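Local coordinates for scaffolding protein (Clostridium cellulolyticum, PDB 1G43), which probably binds crystalline cellulose through this family IIIa carbohydrate-binding module, a calcium-containing beta-sandwich of the cellulosomal scaffoldin, at residues N20-R25 against F126-D131; I36-L41 against V97-D102; R44-Q49 against N130-T135. One frame throughout, in Å; residues are numbered along the deposited sequence.

Contact 1: N20-R25 against F126-D131; sequences NSIYAR and FDQSND. With CA (calcium ion), chain B.
Beside the calcium site of the beta-sandwich, Ile22 of strand 18-30 lays its side chain over the ring of Phe126, the residue that leads into the metal-binding loop. Ile22 CD1 sits above the middle of the ring, 3.7 Å from its centroid and 13° off the normal, a CH-pi contact. The next carbon back, Ile22 CG1, covers one side of the same face and comes within 3.5 Å of Phe126 CD1. Chi1 (-59°) sets CG1 beside the backbone N, and the extended chi2 (-159°) takes CD1 on over the ring. The Ile22 and Phe126 side chains cross at about a right angle. Ile22 CG2, the other branch, faces Gln128 OE1. No direct hydrogen bond joins the two segments; instead a water accepts from Tyr23 N and donates to Gln128 OE1 (2.9 Å), while Gln128 NE2 is hydrogen-bonded to Ser15 OG and Pro16 O.

The short, weakly bonded strand 126-127 pairs antiparallel with 18-30, with Phe126 and Gln128 bonded through their backbones to Ser19 and Ala17. Past this short strand the chain curls round the calcium ion, which takes Asp127 O, Asn130 OD1 and Asp131 OD1, each at 2.5 Å; Thr48 and Asp50 complete the protein ligands. A backbone bond from Asp131 N to Gln128 O (2.9 Å) closes the curl. The second carboxylate oxygen, Asp131 OD2, receives a 2.6 Å hydrogen bond from a water that is itself a calcium ligand, and the methyl Ile22 CD1 comes within 4.0 Å of the same oxygen.

Contact 2: I36-L41 against V97-D102; sequences INLADL and VALNSD
Leu99, at the end of strand 91-99, directs its side chain at the short 3-10 turn of 38-40 and makes the close part of this contact. Its CG is anti to the carbonyl carbon (chi1 -61°), and CD1 is brought against two backbone carbonyl oxygens, 3.7 Å from Leu38 O and 3.8 Å from Leu41 O. The other methyl, Leu99 CD2, meets Leu38 CB at 4.2 Å, so its closest approaches are to main chain, with the side-chain contact longer. A water bridges the backbones beside it: it accepts from Leu99 N (2.9 Å) and lies within donating distance of Leu38 O and Leu41 O, linking segments that share no direct hydrogen bond.

Packing is looser toward solvent, where Ala39 CB only grazes Ser101 CA at 4.2 Å and the Ser101 side chain starts away from the turn. Leu41 N bonds back to Leu38 O (3.1 Å) across the end of the turn, and before it Asn37 ND2 is hydrogen-bonded to Gly104 O. The turn joins strand 36-37, paired with 105-106, to strand 41-47, which runs antiparallel to 91-99; Leu99 also touches Val77 of strand 77-88, and Leu41 packs on Val28 of strand 18-30.

Contact 3: R44-Q49 against N130-T135; sequences RYYYTQ and NDWSYT. With CA (calcium ion), chain B.
Thr48 grips the calcium ion twice, through its backbone O and its side-chain OG1, both at 2.4 Å, and at the same time bonds to the loop that supplies other ligands. OG1 stands between the backbone N and carbonyl carbon (chi1 44°), where it can reach the metal and also donate to Asn130 O at 2.6 Å, from above that carbonyl's plane. Thr48 N bonds almost straight (170°) to Asp131 OD1, itself a metal ligand, approaching from above the carboxylate plane.

Strand 41-47 of the five-stranded sheet thus ends at the calcium site, while a type I beta turn from Asp131 to Tyr134 lies against Tyr45 and Tyr46 of that strand. Ser133 meets Tyr46 in two bonds: Ser133 N donates to Tyr46 O (3.0 Å), and Tyr46 N donates to Ser133 OG (2.8 Å), which is also bonded to Lys145 O. Ser133 CB lies over one face of the Tyr45 ring, toward its rim, 3.7 Å from the centroid. The Tyr45 hydroxyl comes in the plane of the Tyr134 ring at its edge, the two side chains running side by side, and donates to a water (2.5 Å) that in turn donates to Asp131 OD2. Tyr46 and Trp132 meet obliquely, Tyr46 CB against Trp132 CE3 at 3.9 Å, and Pro160 touches both aromatic side chains.

How the contacts relate
Contacts 1 and 3 are neighbours, their centres about 7 Å apart: both end on the loop after strand 126-127, share Asn130 and Asp131 and touch the same calcium ion, and Ile22 packs on Tyr45 between them. Contact 1 reaches strand 18-30 and contact 3 strand 41-47, so the metal loop ties together the two main sheets of the sandwich. Contact 2 lies on the other side of the chain's centre, about 25 Å from contact 1 and 23 Å from contact 3, centre to centre. Along the chain, 20-25 comes first, then 36-41, 44-49, 97-102 and finally 126-135; strand 41-47 runs from the turn of contact 2 to the calcium site.

Contact 1: N20-R25 against F126-D131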
loop_
_atom_site.group_PDB
_atom_site.type_symbol
_atom_site.label_atom_id
_atom_site.label_comp_id
_atom_site.label_asym_id
_atom_site.label_seq_id
_atom_site.Cartn_x
_atom_site.Cartn_y
_atom_site.Cartn_z
ATOM N N ASN A 20 -7.810 -1.195 -16.223
ATOM C CA ASN A 20 -6.841 -2.265 -16.393
ATOM C C ASN A 20 -5.602 -2.045 -15.514
ATOM O O ASN A 20 -4.628 -2.752 -15.636
ATOM C CB ASN A 20 -6.432 -2.402 -17.839
ATOM C CG ASN A 20 -5.922 -1.107 -18.421
ATOM O OD1 ASN A 20 -5.457 -0.210 -17.701
ATOM N ND2 ASN A 20 -5.976 -1.013 -19.741
ATOM N N SER A 21 -5.657 -1.048 -14.641
ATOM C CA SER A 21 -4.571 -0.753 -13.696
ATOM C C SER A 21 -5.196 -0.445 -12.357
ATOM O O SER A 21 -6.232 0.214 -12.284
ATOM C CB SER A 21 -3.772 0.491 -14.078
ATOM O OG SER A 21 -2.868 0.250 -15.105
ATOM N N ILE A 22 -4.581 -0.913 -11.294
ATOM C CA ILE A 22 -5.072 -0.594 -9.977
ATOM C C ILE A 22 -3.948 0.258 -9.398
ATOM O O ILE A 22 -2.776 -0.147 -9.419
ATOM C CB ILE A 22 -5.345 -1.884 -9.166
ATOM C CG1 ILE A 22 -6.381 -2.709 -9.942
ATOM C CG2 ILE A 22 -5.773 -1.546 -7.736
ATOM C CD1 ILE A 22 -7.192 -3.767 -9.169
ATOM N N TYR A 23 -4.279 1.459 -8.942
ATOM C CA TYR A 23 -3.266 2.324 -8.361
ATOM C C TYR A 23 -3.446 2.262 -6.870
ATOM O O TYR A 23 -4.562 2.082 -6.422
ATOM C CB TYR A 23 -3.429 3.775 -8.822
ATOM C CG TYR A 23 -3.251 3.965 -10.314
ATOM C CD1 TYR A 23 -4.251 3.581 -11.209
ATOM C CD2 TYR A 23 -2.060 4.452 -10.830
ATOM C CE1 TYR A 23 -4.059 3.674 -12.560
ATOM C CE2 TYR A 23 -1.864 4.545 -12.177
ATOM C CZ TYR A 23 -2.863 4.154 -13.036
ATOM O OH TYR A 23 -2.659 4.233 -14.394
ATOM N N ALA A 24 -2.350 2.403 -6.119
ATOM C CA ALA A 24 -2.364 2.392 -4.666
ATOM C C ALA A 24 -1.203 3.278 -4.207
ATOM O O ALA A 24 -0.035 2.905 -4.345
ATOM C CB ALA A 24 -2.184 0.998 -4.153
ATOM N N ARG A 25 -1.514 4.455 -3.675
ATOM C CA ARG A 25 -0.465 5.366 -3.226
ATOM C C ARG A 25 -0.635 5.674 -1.765
ATOM O O ARG A 25 -1.724 5.988 -1.318
ATOM C CB ARG A 25 -0.505 6.637 -4.057
ATOM C CG ARG A 25 -0.333 6.318 -5.545
ATOM C CD ARG A 25 -0.867 7.429 -6.384
ATOM N NE ARG A 25 -0.636 7.200 -7.801
ATOM C CZ ARG A 25 -1.090 8.005 -8.754
ATOM N NH1 ARG A 25 -1.791 9.081 -8.434
ATOM N NH2 ARG A 25 -0.843 7.732 -10.021
ATOM N N PHE A 126 -10.126 -4.844 -14.744
ATOM C CA PHE A 126 -10.490 -5.358 -13.437
ATOM C C PHE A 126 -11.836 -4.686 -13.218
ATOM O O PHE A 126 -12.239 -3.814 -13.990
ATOM C CB PHE A 126 -9.589 -4.828 -12.303
ATOM C CG PHE A 126 -8.203 -5.406 -12.259
ATOM C CD1 PHE A 126 -7.132 -4.695 -12.758
ATOM C CD2 PHE A 126 -7.962 -6.627 -11.639
ATOM C CE1 PHE A 126 -5.836 -5.188 -12.634
ATOM C CE2 PHE A 126 -6.662 -7.127 -11.511
ATOM C CZ PHE A 126 -5.606 -6.407 -12.007
ATOM N N ASP A 127 -12.516 -5.099 -12.156
ATOM C CA ASP A 127 -13.781 -4.502 -11.749
ATOM C C ASP A 127 -13.415 -4.071 -10.336
ATOM O O ASP A 127 -13.392 -4.878 -9.414
ATOM C CB ASP A 127 -14.909 -5.545 -11.729
ATOM C CG ASP A 127 -16.213 -5.015 -11.087
ATOM O OD1 ASP A 127 -16.310 -3.814 -10.740
ATOM O OD2 ASP A 127 -17.151 -5.826 -10.929
ATOM N N GLN A 128 -13.082 -2.808 -10.173
ATOM C CA GLN A 128 -12.704 -2.339 -8.865
ATOM C C GLN A 128 -13.879 -2.163 -7.929
ATOM O O GLN A 128 -13.695 -2.109 -6.718
ATOM C CB GLN A 128 -11.981 -1.016 -8.978
ATOM C CG GLN A 128 -10.778 -1.070 -9.857
ATOM C CD GLN A 128 -9.815 0.017 -9.494
ATOM O OE1 GLN A 128 -9.002 -0.167 -8.591
ATOM N NE2 GLN A 128 -9.923 1.180 -10.163
ATOM N N SER A 129 -15.085 -2.091 -8.494
ATOM C CA SER A 129 -16.251 -1.853 -7.667
ATOM C C SER A 129 -16.529 -2.925 -6.634
ATOM O O SER A 129 -17.256 -2.662 -5.687
ATOM C CB SER A 129 -17.515 -1.565 -8.518
ATOM O OG SER A 129 -18.155 -2.723 -9.034
ATOM N N ASN A 130 -15.972 -4.120 -6.796
ATOM C CA ASN A 130 -16.180 -5.165 -5.777
ATOM C C ASN A 130 -14.862 -5.451 -5.036
ATOM O O ASN A 130 -14.586 -6.576 -4.624
ATOM C CB ASN A 130 -16.734 -6.454 -6.398
ATOM C CG ASN A 130 -15.850 -6.999 -7.488
ATOM O OD1 ASN A 130 -14.832 -6.425 -7.787
ATOM N ND2 ASN A 130 -16.242 -8.120 -8.081
ATOM N N ASP A 131 -14.053 -4.405 -4.911
ATOM C CA ASP A 131 -12.792 -4.455 -4.193
ATOM C C ASP A 131 -12.954 -3.761 -2.843
ATOM O O ASP A 131 -13.327 -2.588 -2.738
ATOM C CB ASP A 131 -11.663 -3.785 -4.981
ATOM C CG ASP A 131 -11.322 -4.538 -6.241
ATOM O OD1 ASP A 131 -11.805 -5.669 -6.406
ATOM O OD2 ASP A 131 -10.571 -4.001 -7.068
HETATM CA CA CA B . -12.490 -6.975 -8.416
HETATM O O HOH W 1 -6.995 1.933 -8.547
HETATM O O HOH W 2 -10.199 -5.572 -9.077
#

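Contact 2: I36-L41 against V97-D102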
loop_
_atom_site.group_PDB
_atom_site.type_symbol
_atom_site.label_atom_id
_atom_site.label_comp_id
_atom_site.label_asym_id
_atom_site.label_seq_id
_atom_site.Cartn_x
_atom_site.Cartn_y
_atom_site.Cartn_z
ATOM N N ILE A 36 11.827 4.312 12.596
ATOM C CA ILE A 36 11.243 3.045 12.245
ATOM C C ILE A 36 11.971 2.523 11.036
ATOM O O ILE A 36 12.247 3.248 10.073
ATOM C CB ILE A 36 9.759 3.170 11.978
ATOM C CG1 ILE A 36 9.015 3.101 13.301
ATOM C CG2 ILE A 36 9.309 2.084 11.051
ATOM C CD1 ILE A 36 7.545 3.229 13.147
ATOM N N ASN A 37 12.309 1.248 11.130
ATOM C CA ASN A 37 13.020 0.581 10.081
ATOM C C ASN A 37 12.075 0.206 8.951
ATOM O O ASN A 37 11.289 -0.730 9.076
ATOM C CB ASN A 37 13.668 -0.665 10.647
ATOM C CG ASN A 37 14.583 -1.315 9.667
ATOM O OD1 ASN A 37 15.039 -2.431 9.902
ATOM N ND2 ASN A 37 14.871 -0.625 8.549
ATOM N N LEU A 38 12.168 0.929 7.848
ATOM C CA LEU A 38 11.314 0.658 6.705
ATOM C C LEU A 38 11.230 -0.827 6.385
ATOM O O LEU A 38 10.248 -1.296 5.802
ATOM C CB LEU A 38 11.807 1.442 5.504
ATOM C CG LEU A 38 11.692 2.926 5.786
ATOM C CD1 LEU A 38 12.194 3.686 4.574
ATOM C CD2 LEU A 38 10.238 3.301 6.105
ATOM N N ALA A 39 12.234 -1.586 6.794
ATOM C CA ALA A 39 12.199 -3.028 6.558
ATOM C C ALA A 39 10.990 -3.683 7.248
ATOM O O ALA A 39 10.464 -4.696 6.786
ATOM C CB ALA A 39 13.488 -3.666 7.073
ATOM N N ASP A 40 10.571 -3.093 8.365
ATOM C CA ASP A 40 9.468 -3.586 9.195
ATOM C C ASP A 40 8.089 -3.114 8.771
ATOM O O ASP A 40 7.074 -3.568 9.302
ATOM C CB ASP A 40 9.672 -3.140 10.648
ATOM C CG ASP A 40 10.910 -3.751 11.289
ATOM O OD1 ASP A 40 11.048 -4.991 11.247
ATOM O OD2 ASP A 40 11.732 -2.987 11.853
ATOM N N LEU A 41 8.047 -2.202 7.813
ATOM C CA LEU A 41 6.781 -1.654 7.378
ATOM C C LEU A 41 6.135 -2.398 6.213
ATOM O O LEU A 41 6.712 -2.470 5.146
ATOM C CB LEU A 41 7.000 -0.193 7.003
ATOM C CG LEU A 41 5.834 0.667 6.520
ATOM C CD1 LEU A 41 4.785 0.813 7.627
ATOM C CD2 LEU A 41 6.377 2.018 6.123
ATOM N N VAL A 97 2.687 -4.507 0.060
ATOM C CA VAL A 97 3.826 -3.684 -0.308
ATOM C C VAL A 97 4.874 -3.751 0.800
ATOM O O VAL A 97 4.552 -3.604 1.983
ATOM C CB VAL A 97 3.394 -2.225 -0.545
ATOM C CG1 VAL A 97 4.577 -1.393 -0.956
ATOM C CG2 VAL A 97 2.348 -2.164 -1.629
ATOM N N ALA A 98 6.122 -3.992 0.437
ATOM C CA ALA A 98 7.184 -4.071 1.433
ATOM C C ALA A 98 8.400 -3.347 0.909
ATOM O O ALA A 98 8.420 -2.954 -0.241
ATOM C CB ALA A 98 7.529 -5.501 1.710
ATOM N N LEU A 99 9.410 -3.170 1.753
ATOM C CA LEU A 99 10.643 -2.496 1.349
ATOM C C LEU A 99 11.854 -3.353 1.721
ATOM O O LEU A 99 11.855 -4.031 2.747
ATOM C CB LEU A 99 10.751 -1.114 1.997
ATOM C CG LEU A 99 9.636 -0.117 1.658
ATOM C CD1 LEU A 99 8.557 -0.206 2.700
ATOM C CD2 LEU A 99 10.168 1.286 1.626
ATOM N N ASN A 100 12.882 -3.342 0.874
ATOM C CA ASN A 100 14.075 -4.151 1.129
ATOM C C ASN A 100 14.791 -3.799 2.449
ATOM O O ASN A 100 14.600 -2.740 3.045
ATOM C CB ASN A 100 15.068 -4.033 -0.034
ATOM C CG ASN A 100 14.469 -4.465 -1.375
ATOM O OD1 ASN A 100 13.707 -5.444 -1.447
ATOM N ND2 ASN A 100 14.830 -3.737 -2.457
ATOM N N SER A 101 15.641 -4.714 2.880
ATOM C CA SER A 101 16.371 -4.580 4.131
ATOM C C SER A 101 17.128 -3.266 4.323
ATOM O O SER A 101 17.306 -2.799 5.454
ATOM C CB SER A 101 17.339 -5.755 4.258
ATOM O OG SER A 101 18.283 -5.742 3.186
ATOM N N ASP A 102 17.564 -2.654 3.228
ATOM C CA ASP A 102 18.319 -1.422 3.344
ATOM C C ASP A 102 17.584 -0.168 2.910
ATOM O O ASP A 102 18.209 0.860 2.612
ATOM C CB ASP A 102 19.652 -1.569 2.582
ATOM C CG ASP A 102 19.460 -1.807 1.083
ATOM O OD1 ASP A 102 18.440 -2.438 0.653
ATOM O OD2 ASP A 102 20.351 -1.368 0.330
HETATM O O HOH W 3 8.953 -3.741 4.546
#

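Contact 3: R44-Q49 against N130-T135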
loop_
_atom_site.group_PDB
_atom_site.type_symbol
_atom_site.label_atom_id
_atom_site.label_comp_id
_atom_site.label_asym_id
_atom_site.label_seq_id
_atom_site.Cartn_x
_atom_site.Cartn_y
_atom_site.Cartn_z
ATOM N N ARG A 44 -0.964 -3.201 3.010
ATOM C CA ARG A 44 -1.854 -4.123 2.326
ATOM C C ARG A 44 -3.053 -3.462 1.643
ATOM O O ARG A 44 -3.645 -2.514 2.170
ATOM C CB ARG A 44 -2.380 -5.157 3.300
ATOM C CG ARG A 44 -1.338 -6.053 3.893
ATOM C CD ARG A 44 -2.041 -7.099 4.700
ATOM N NE ARG A 44 -1.150 -8.149 5.131
ATOM C CZ ARG A 44 -1.468 -9.020 6.083
ATOM N NH1 ARG A 44 -2.654 -8.942 6.669
ATOM N NH2 ARG A 44 -0.601 -9.950 6.465
ATOM N N TYR A 45 -3.424 -3.991 0.480
ATOM C CA TYR A 45 -4.552 -3.467 -0.308
ATOM C C TYR A 45 -5.410 -4.653 -0.729
ATOM O O TYR A 45 -4.994 -5.446 -1.559
ATOM C CB TYR A 45 -4.037 -2.742 -1.558
ATOM C CG TYR A 45 -5.129 -2.101 -2.402
ATOM C CD1 TYR A 45 -5.552 -0.810 -2.152
ATOM C CD2 TYR A 45 -5.768 -2.815 -3.410
ATOM C CE1 TYR A 45 -6.599 -0.237 -2.877
ATOM C CE2 TYR A 45 -6.819 -2.251 -4.149
ATOM C CZ TYR A 45 -7.231 -0.958 -3.865
ATOM O OH TYR A 45 -8.297 -0.401 -4.528
ATOM N N TYR A 46 -6.615 -4.742 -0.189
ATOM C CA TYR A 46 -7.498 -5.869 -0.468
ATOM C C TYR A 46 -8.430 -5.737 -1.683
ATOM O O TYR A 46 -9.061 -4.718 -1.870
ATOM C CB TYR A 46 -8.289 -6.179 0.795
ATOM C CG TYR A 46 -7.425 -6.678 1.947
ATOM C CD1 TYR A 46 -6.684 -5.794 2.740
ATOM C CD2 TYR A 46 -7.355 -8.032 2.237
ATOM C CE1 TYR A 46 -5.900 -6.255 3.803
ATOM C CE2 TYR A 46 -6.577 -8.509 3.284
ATOM C CZ TYR A 46 -5.853 -7.618 4.070
ATOM O OH TYR A 46 -5.113 -8.118 5.122
ATOM N N TYR A 47 -8.531 -6.781 -2.496
ATOM C CA TYR A 47 -9.364 -6.726 -3.698
ATOM C C TYR A 47 -9.910 -8.066 -4.142
ATOM O O TYR A 47 -9.552 -9.113 -3.583
ATOM C CB TYR A 47 -8.552 -6.164 -4.866
ATOM C CG TYR A 47 -7.360 -7.032 -5.239
ATOM C CD1 TYR A 47 -6.240 -7.085 -4.418
ATOM C CD2 TYR A 47 -7.354 -7.805 -6.400
ATOM C CE1 TYR A 47 -5.144 -7.869 -4.727
ATOM C CE2 TYR A 47 -6.249 -8.609 -6.732
ATOM C CZ TYR A 47 -5.143 -8.624 -5.878
ATOM O OH TYR A 47 -4.016 -9.335 -6.167
ATOM N N THR A 48 -10.793 -8.029 -5.149
ATOM C CA THR A 48 -11.328 -9.252 -5.726
ATOM C C THR A 48 -10.653 -9.401 -7.077
ATOM O O THR A 48 -10.682 -8.513 -7.922
ATOM C CB THR A 48 -12.883 -9.268 -5.881
ATOM O OG1 THR A 48 -13.350 -8.024 -6.410
ATOM C CG2 THR A 48 -13.551 -9.571 -4.516
ATOM N N GLN A 49 -10.009 -10.535 -7.243
ATOM C CA GLN A 49 -9.250 -10.879 -8.432
ATOM C C GLN A 49 -10.051 -10.817 -9.756
ATOM O O GLN A 49 -9.533 -10.410 -10.783
ATOM C CB GLN A 49 -8.689 -12.289 -8.199
ATOM C CG GLN A 49 -7.488 -12.628 -9.015
ATOM C CD GLN A 49 -6.874 -13.962 -8.624
ATOM O OE1 GLN A 49 -7.534 -15.005 -8.631
ATOM N NE2 GLN A 49 -5.595 -13.931 -8.288
ATOM N N ASN A 130 -15.972 -4.120 -6.796
ATOM C CA ASN A 130 -16.180 -5.165 -5.777
ATOM C C ASN A 130 -14.862 -5.451 -5.036
ATOM O O ASN A 130 -14.586 -6.576 -4.624
ATOM C CB ASN A 130 -16.734 -6.454 -6.398
ATOM C CG ASN A 130 -15.850 -6.999 -7.488
ATOM O OD1 ASN A 130 -14.832 -6.425 -7.787
ATOM N ND2 ASN A 130 -16.242 -8.120 -8.081
ATOM N N ASP A 131 -14.053 -4.405 -4.911
ATOM C CA ASP A 131 -12.792 -4.455 -4.193
ATOM C C ASP A 131 -12.954 -3.761 -2.843
ATOM O O ASP A 131 -13.327 -2.588 -2.738
ATOM C CB ASP A 131 -11.663 -3.785 -4.981
ATOM C CG ASP A 131 -11.322 -4.538 -6.241
ATOM O OD1 ASP A 131 -11.805 -5.669 -6.406
ATOM O OD2 ASP A 131 -10.571 -4.001 -7.068
ATOM N N TRP A 132 -12.654 -4.526 -1.810
ATOM C CA TRP A 132 -12.734 -4.092 -0.446
ATOM C C TRP A 132 -11.989 -2.789 -0.163
ATOM O O TRP A 132 -12.529 -1.916 0.491
ATOM C CB TRP A 132 -12.188 -5.196 0.448
ATOM C CG TRP A 132 -12.607 -5.055 1.846
ATOM C CD1 TRP A 132 -13.796 -5.450 2.391
ATOM C CD2 TRP A 132 -11.864 -4.436 2.900
ATOM N NE1 TRP A 132 -13.837 -5.119 3.720
ATOM C CE2 TRP A 132 -12.662 -4.493 4.059
ATOM C CE3 TRP A 132 -10.599 -3.841 2.977
ATOM C CZ2 TRP A 132 -12.238 -3.975 5.275
ATOM C CZ3 TRP A 132 -10.177 -3.331 4.180
ATOM C CH2 TRP A 132 -10.996 -3.401 5.319
ATOM N N SER A 133 -10.755 -2.643 -0.634
ATOM C CA SER A 133 -10.032 -1.405 -0.341
ATOM C C SER A 133 -10.276 -0.300 -1.355
ATOM O O SER A 133 -9.630 0.730 -1.300
ATOM C CB SER A 133 -8.525 -1.656 -0.272
ATOM O OG SER A 133 -8.218 -2.610 0.720
ATOM N N TYR A 134 -11.209 -0.500 -2.274
ATOM C CA TYR A 134 -11.421 0.510 -3.289
ATOM C C TYR A 134 -12.358 1.658 -3.000
ATOM O O TYR A 134 -13.459 1.502 -2.483
ATOM C CB TYR A 134 -11.860 -0.135 -4.623
ATOM C CG TYR A 134 -12.154 0.896 -5.732
ATOM C CD1 TYR A 134 -11.122 1.588 -6.367
ATOM C CD2 TYR A 134 -13.470 1.235 -6.072
ATOM C CE1 TYR A 134 -11.396 2.608 -7.317
ATOM C CE2 TYR A 134 -13.753 2.255 -7.020
ATOM C CZ TYR A 134 -12.711 2.932 -7.630
ATOM O OH TYR A 134 -12.980 3.929 -8.520
ATOM N N THR A 135 -11.873 2.835 -3.340
ATOM C CA THR A 135 -12.637 4.055 -3.261
ATOM C C THR A 135 -11.943 5.050 -4.169
ATOM O O THR A 135 -10.722 5.165 -4.176
ATOM C CB THR A 135 -12.744 4.625 -1.839
ATOM O OG1 THR A 135 -13.677 5.706 -1.870
ATOM C CG2 THR A 135 -11.414 5.141 -1.342
HETATM CA CA CA B . -12.490 -6.975 -8.416
HETATM O O HOH W 4 -9.181 -1.773 -6.413
HETATM O O HOH W 2 -10.199 -5.572 -9.077
#